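Local coordinates for protein probable tagatose 6-phosphate kinase (Sinorhizobium meliloti, PDB 3TXV) that probably acts as a tagatose-6-phosphate kinase in carbohydrate metabolism, and belongs to the GatZ/KbaZ-like family, at residues V57-G62 and N99-L104; E51-Q56 and G92-G97. All coordinates share one frame; numbering follows the deposited sequence.

Contact 1: residues V57-G62 and N99-L104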
loop_
_atom_site.group_PDB
_atom_site.type_symbol
_atom_site.label_atom_id
_atom_site.label_comp_id
_atom_site.label_asym_id
_atom_site.label_seq_id
_atom_site.Cartn_x
_atom_site.Cartn_y
_atom_site.Cartn_z
ATOM N N VAL A 57 -0.224 10.533 5.576
ATOM C CA VAL A 57 0.469 10.983 6.780
ATOM C C VAL A 57 1.492 12.074 6.508
ATOM O O VAL A 57 2.399 11.891 5.713
ATOM C CB VAL A 57 1.133 9.804 7.604
ATOM C CG1 VAL A 57 0.254 8.528 7.597
ATOM C CG2 VAL A 57 2.600 9.508 7.183
ATOM N N ASN A 58 1.341 13.211 7.180
ATOM C CA ASN A 58 2.256 14.336 7.017
ATOM C C ASN A 58 2.156 15.252 8.222
ATOM O O ASN A 58 1.304 15.029 9.068
ATOM C CB ASN A 58 1.970 15.102 5.714
ATOM C CG ASN A 58 0.518 15.532 5.586
ATOM O OD1 ASN A 58 -0.012 16.274 6.422
ATOM N ND2 ASN A 58 -0.133 15.071 4.524
ATOM N N GLN A 59 3.001 16.282 8.289
ATOM C CA GLN A 59 3.065 17.178 9.448
ATOM C C GLN A 59 1.710 17.680 9.886
ATOM O O GLN A 59 1.499 17.884 11.083
ATOM C CB GLN A 59 3.977 18.386 9.183
ATOM C CG GLN A 59 3.405 19.431 8.211
ATOM C CD GLN A 59 3.717 19.093 6.775
ATOM O OE1 GLN A 59 3.910 17.919 6.446
ATOM N NE2 GLN A 59 3.792 20.119 5.910
ATOM N N ASP A 60 0.814 17.880 8.911
ATOM C CA ASP A 60 -0.517 18.463 9.135
ATOM C C ASP A 60 -1.551 17.439 9.574
ATOM O O ASP A 60 -2.690 17.809 9.892
ATOM C CB ASP A 60 -1.036 19.192 7.890
ATOM C CG ASP A 60 -0.327 20.524 7.636
ATOM O OD1 ASP A 60 -0.315 20.948 6.447
ATOM O OD2 ASP A 60 0.210 21.136 8.604
ATOM N N GLY A 61 -1.151 16.167 9.579
ATOM C CA GLY A 61 -1.996 15.058 10.020
ATOM C C GLY A 61 -2.465 14.162 8.882
ATOM O O GLY A 61 -2.859 13.003 9.104
ATOM N N GLY A 62 -2.419 14.696 7.662
ATOM C CA GLY A 62 -2.939 13.990 6.482
ATOM C C GLY A 62 -4.441 13.826 6.602
ATOM O O GLY A 62 -5.111 14.702 7.154
ATOM N N ASN A 99 1.859 16.816 -3.811
ATOM C CA ASN A 99 0.500 16.284 -4.005
ATOM C C ASN A 99 -0.584 16.709 -3.005
ATOM O O ASN A 99 -1.666 17.091 -3.418
ATOM C CB ASN A 99 0.526 14.766 -4.123
ATOM C CG ASN A 99 -0.803 14.200 -4.536
ATOM O OD1 ASN A 99 -1.121 14.149 -5.724
ATOM N ND2 ASN A 99 -1.594 13.766 -3.559
ATOM N N PRO A 100 -0.321 16.637 -1.687
ATOM C CA PRO A 100 -1.455 16.940 -0.800
ATOM C C PRO A 100 -1.803 18.422 -0.746
ATOM O O PRO A 100 -2.728 18.819 -0.015
ATOM C CB PRO A 100 -0.967 16.480 0.571
ATOM C CG PRO A 100 0.146 15.561 0.282
ATOM C CD PRO A 100 0.821 16.127 -0.920
ATOM N N TRP A 101 -1.076 19.228 -1.514
ATOM C CA TRP A 101 -1.245 20.668 -1.459
ATOM C C TRP A 101 -1.194 21.207 -2.845
ATOM O O TRP A 101 -0.874 22.381 -3.041
ATOM C CB TRP A 101 -0.132 21.312 -0.644
ATOM C CG TRP A 101 -0.120 20.879 0.770
ATOM C CD1 TRP A 101 -0.981 21.256 1.743
ATOM C CD2 TRP A 101 0.809 19.981 1.375
ATOM N NE1 TRP A 101 -0.648 20.649 2.938
ATOM C CE2 TRP A 101 0.450 19.858 2.732
ATOM C CE3 TRP A 101 1.907 19.256 0.900
ATOM C CZ2 TRP A 101 1.141 19.035 3.619
ATOM C CZ3 TRP A 101 2.609 18.456 1.794
ATOM C CH2 TRP A 101 2.216 18.353 3.135
ATOM N N LYS A 102 -1.526 20.351 -3.807
ATOM C CA LYS A 102 -1.379 20.698 -5.203
ATOM C C LYS A 102 -2.407 21.726 -5.706
ATOM O O LYS A 102 -2.233 22.363 -6.755
ATOM C CB LYS A 102 -1.352 19.438 -6.044
ATOM C CG LYS A 102 -2.673 18.749 -6.227
ATOM C CD LYS A 102 -2.467 17.552 -7.157
ATOM C CE LYS A 102 -3.682 17.259 -8.001
ATOM N NZ LYS A 102 -3.896 15.798 -7.919
ATOM N N HIS A 103 -3.466 21.921 -4.936
ATOM C CA HIS A 103 -4.397 23.006 -5.244
ATOM C C HIS A 103 -3.761 24.373 -5.006
ATOM O O HIS A 103 -4.217 25.373 -5.569
ATOM C CB HIS A 103 -5.657 22.870 -4.413
ATOM C CG HIS A 103 -5.380 22.685 -2.964
ATOM N ND1 HIS A 103 -5.544 23.693 -2.043
ATOM C CD2 HIS A 103 -4.909 21.617 -2.276
ATOM C CE1 HIS A 103 -5.218 23.249 -0.839
ATOM N NE2 HIS A 103 -4.824 21.993 -0.954
ATOM N N LEU A 104 -2.707 24.410 -4.180
ATOM C CA LEU A 104 -1.982 25.673 -3.888
ATOM C C LEU A 104 -0.957 26.079 -4.949
ATOM O O LEU A 104 -0.613 25.274 -5.828
ATOM C CB LEU A 104 -1.351 25.646 -2.497
ATOM C CG LEU A 104 -2.376 25.497 -1.378
ATOM C CD1 LEU A 104 -1.708 25.226 -0.001
ATOM C CD2 LEU A 104 -3.329 26.715 -1.353
#
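Asn58 begins a type I beta turn that runs to Gly61, and Trp101 begins a second that ends at Leu104; the two meet through side chains. The first turn is closed by Gly61 N on Asn58 O, at 2.8 Å. Weak bonds from the N-H groups of Asp60 and Gly62 to Asn58 OD1 reinforce it, the first in the manner of an Asx turn, while Asn58 ND2 reaches back to the carbonyl of Cys54. The amide is thus engaged at both ends, though only weakly at OD1, and Asn58 CG lies 4.1 Å from Trp101 CZ2.

The indole carries the other half of the contact. With CG anti to the carbonyl carbon (chi1 -63°), it reaches the first turn at CZ2 and CH2, and CB of Pro100 sits over the centre of one ring face. Gln59 bends sharply at chi2 (-87°), bringing its amide NE2 to 3.6 Å from Trp101 CH2, the amide plane tilted 45° from the ring. Asp60 approaches differently: OD1 lies near the plane of the indole at its edge, 3.5 Å from Trp101 NE1, and also forms a long, weak ion pair with Lys112.

This surface contact joins the loop between strand 48-53 and helix 68-81 to the loop between strand 89-96 and helix 106-121, the latter helix meeting Gln59 and Trp101 through Lys112 and Gln59 also through Ala115 and Met116.

Contact 2: residues E51-Q56 and G92-G97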
loop_
_atom_site.group_PDB
_atom_site.type_symbol
_atom_site.label_atom_id
_atom_site.label_comp_id
_atom_site.label_asym_id
_atom_site.label_seq_id
_atom_site.Cartn_x
_atom_site.Cartn_y
_atom_site.Cartn_z
ATOM N N GLU A 51 5.007 1.076 4.250
ATOM C CA GLU A 51 4.987 2.373 3.571
ATOM C C GLU A 51 3.736 3.186 3.912
ATOM O O GLU A 51 2.688 2.632 4.151
ATOM C CB GLU A 51 5.088 2.169 2.052
ATOM C CG GLU A 51 6.278 1.344 1.606
ATOM C CD GLU A 51 7.029 2.010 0.469
ATOM O OE1 GLU A 51 7.047 3.270 0.446
ATOM O OE2 GLU A 51 7.598 1.286 -0.399
ATOM N N ALA A 52 3.869 4.503 3.945
ATOM C CA ALA A 52 2.742 5.413 4.064
ATOM C C ALA A 52 2.823 6.440 2.914
ATOM O O ALA A 52 3.909 6.641 2.384
ATOM C CB ALA A 52 2.796 6.084 5.401
ATOM N N THR A 53 1.705 7.048 2.502
ATOM C CA THR A 53 1.713 8.057 1.395
ATOM C C THR A 53 1.595 9.487 1.892
ATOM O O THR A 53 0.968 9.732 2.899
ATOM C CB THR A 53 0.570 7.890 0.310
ATOM O OG1 THR A 53 -0.661 7.515 0.927
ATOM C CG2 THR A 53 0.923 6.900 -0.778
ATOM N N CYS A 54 2.175 10.420 1.144
ATOM C CA CYS A 54 2.134 11.849 1.428
ATOM C C CYS A 54 0.826 12.261 2.052
ATOM O O CYS A 54 0.806 12.773 3.183
ATOM C CB CYS A 54 2.354 12.641 0.131
ATOM S SG CYS A 54 1.172 12.208 -1.308
ATOM N N ASN A 55 -0.252 12.023 1.294
ATOM C CA ASN A 55 -1.659 12.233 1.692
ATOM C C ASN A 55 -2.092 11.594 3.007
ATOM O O ASN A 55 -2.769 12.211 3.821
ATOM C CB ASN A 55 -2.563 11.672 0.612
ATOM C CG ASN A 55 -2.783 12.630 -0.548
ATOM O OD1 ASN A 55 -2.461 13.831 -0.510
ATOM N ND2 ASN A 55 -3.368 12.086 -1.604
ATOM N N GLN A 56 -1.712 10.337 3.179
ATOM C CA GLN A 56 -2.090 9.543 4.325
ATOM C C GLN A 56 -1.505 10.150 5.604
ATOM O O GLN A 56 -2.217 10.279 6.597
ATOM C CB GLN A 56 -1.610 8.097 4.081
ATOM C CG GLN A 56 -2.021 7.019 5.083
ATOM C CD GLN A 56 -1.248 5.706 4.857
ATOM O OE1 GLN A 56 -1.015 4.918 5.795
ATOM N NE2 GLN A 56 -0.839 5.473 3.606
ATOM N N GLY A 92 8.800 3.043 4.832
ATOM C CA GLY A 92 8.770 3.816 3.593
ATOM C C GLY A 92 7.842 5.030 3.598
ATOM O O GLY A 92 6.956 5.161 4.453
ATOM N N GLY A 93 8.076 5.933 2.645
ATOM C CA GLY A 93 7.226 7.086 2.393
ATOM C C GLY A 93 6.936 7.021 0.914
ATOM O O GLY A 93 7.859 6.914 0.080
ATOM N N ASP A 94 5.652 7.041 0.584
ATOM C CA ASP A 94 5.207 6.836 -0.789
ATOM C C ASP A 94 4.612 8.095 -1.378
ATOM O O ASP A 94 3.832 8.799 -0.732
ATOM C CB ASP A 94 4.186 5.697 -0.850
ATOM C CG ASP A 94 3.659 5.455 -2.265
ATOM O OD1 ASP A 94 4.439 5.674 -3.214
ATOM O OD2 ASP A 94 2.486 5.061 -2.434
ATOM N N HIS A 95 4.971 8.358 -2.625
ATOM C CA HIS A 95 4.554 9.585 -3.306
ATOM C C HIS A 95 4.754 10.809 -2.418
ATOM O O HIS A 95 3.778 11.450 -2.049
ATOM C CB HIS A 95 3.076 9.508 -3.782
ATOM C CG HIS A 95 2.849 8.496 -4.860
ATOM N ND1 HIS A 95 3.178 8.730 -6.180
ATOM C CD2 HIS A 95 2.349 7.234 -4.813
ATOM C CE1 HIS A 95 2.903 7.649 -6.897
ATOM N NE2 HIS A 95 2.400 6.727 -6.092
ATOM N N LEU A 96 5.996 11.137 -2.073
ATOM C CA LEU A 96 6.255 12.353 -1.290
ATOM C C LEU A 96 6.519 13.516 -2.209
ATOM O O LEU A 96 7.183 13.376 -3.223
ATOM C CB LEU A 96 7.434 12.153 -0.343
ATOM C CG LEU A 96 7.287 11.254 0.893
ATOM C CD1 LEU A 96 6.123 10.307 0.846
ATOM C CD2 LEU A 96 8.576 10.502 1.102
ATOM N N GLY A 97 5.993 14.673 -1.850
ATOM C CA GLY A 97 6.045 15.837 -2.728
ATOM C C GLY A 97 4.860 16.753 -2.530
ATOM O O GLY A 97 4.217 16.703 -1.488
#
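The carbonyl oxygen of Asp94 receives the N-H of Cys54, with Cys54 N 3.0 Å from Asp94 O, and is approached by the CA-H of Thr53. Ala52 N bonds Gly92 O at 3.2 Å, and Asp94 N returns the pairing to Ala52 O, as parallel neighbours do.

Glu51, Thr53 and Asp94 share one face of the sheet. Thr53 and Asp94 point the same way side by side, with Thr53 CG2 3.5 Å from Asp94 CB. Glu51 bends at chi2 (-132°), which folds its carboxylate across Gly92, OE1 3.6 Å from Gly92 CA, where a side chain on the glycine would collide. Its OE2 takes Ser25 and Lys127, while Asp94 OD1 forms a salt bridge with Lys287; these lysines probably offset the two nearby acids. Replacing Glu51 with an alanine is likely to cost Lys127 this salt bridge and Ser25 this hydrogen bond, and to open a gap over Gly92.

Beyond the bridges the chain turns at His95, whose ND1 bonds Asp131; with Glu178 and His265 it may form a vacant metal site, unconfirmed. Adjacent parallel strands of a beta-alpha-beta unit, with polar groups gathered at their C-terminal ends, are characteristic of the TIM barrel.

Overall arrangement
Read from the N terminus, the chain first supplies 51-56 and 57-62, which follow one another directly, and then, after helix 68-81, segments 92-97 and 99-104. The contacts therefore cross rather than nest: contact 2 closes a loop of 35 residues and contact 1, one step further along, a loop of 36. Contact 2 joins neighbouring strands 48-53 and 89-96 in the closed barrel; contact 1 ties the loops that leave their C-terminal ends. Their centres lie about 10 Å apart, and they touch directly where Asn99 ND2 makes a weak hydrogen bond to Asn55 OD1 and Pro100 packs on Cys54. The association thus continues from buried sheet to surface, by side chains alone in the outer part.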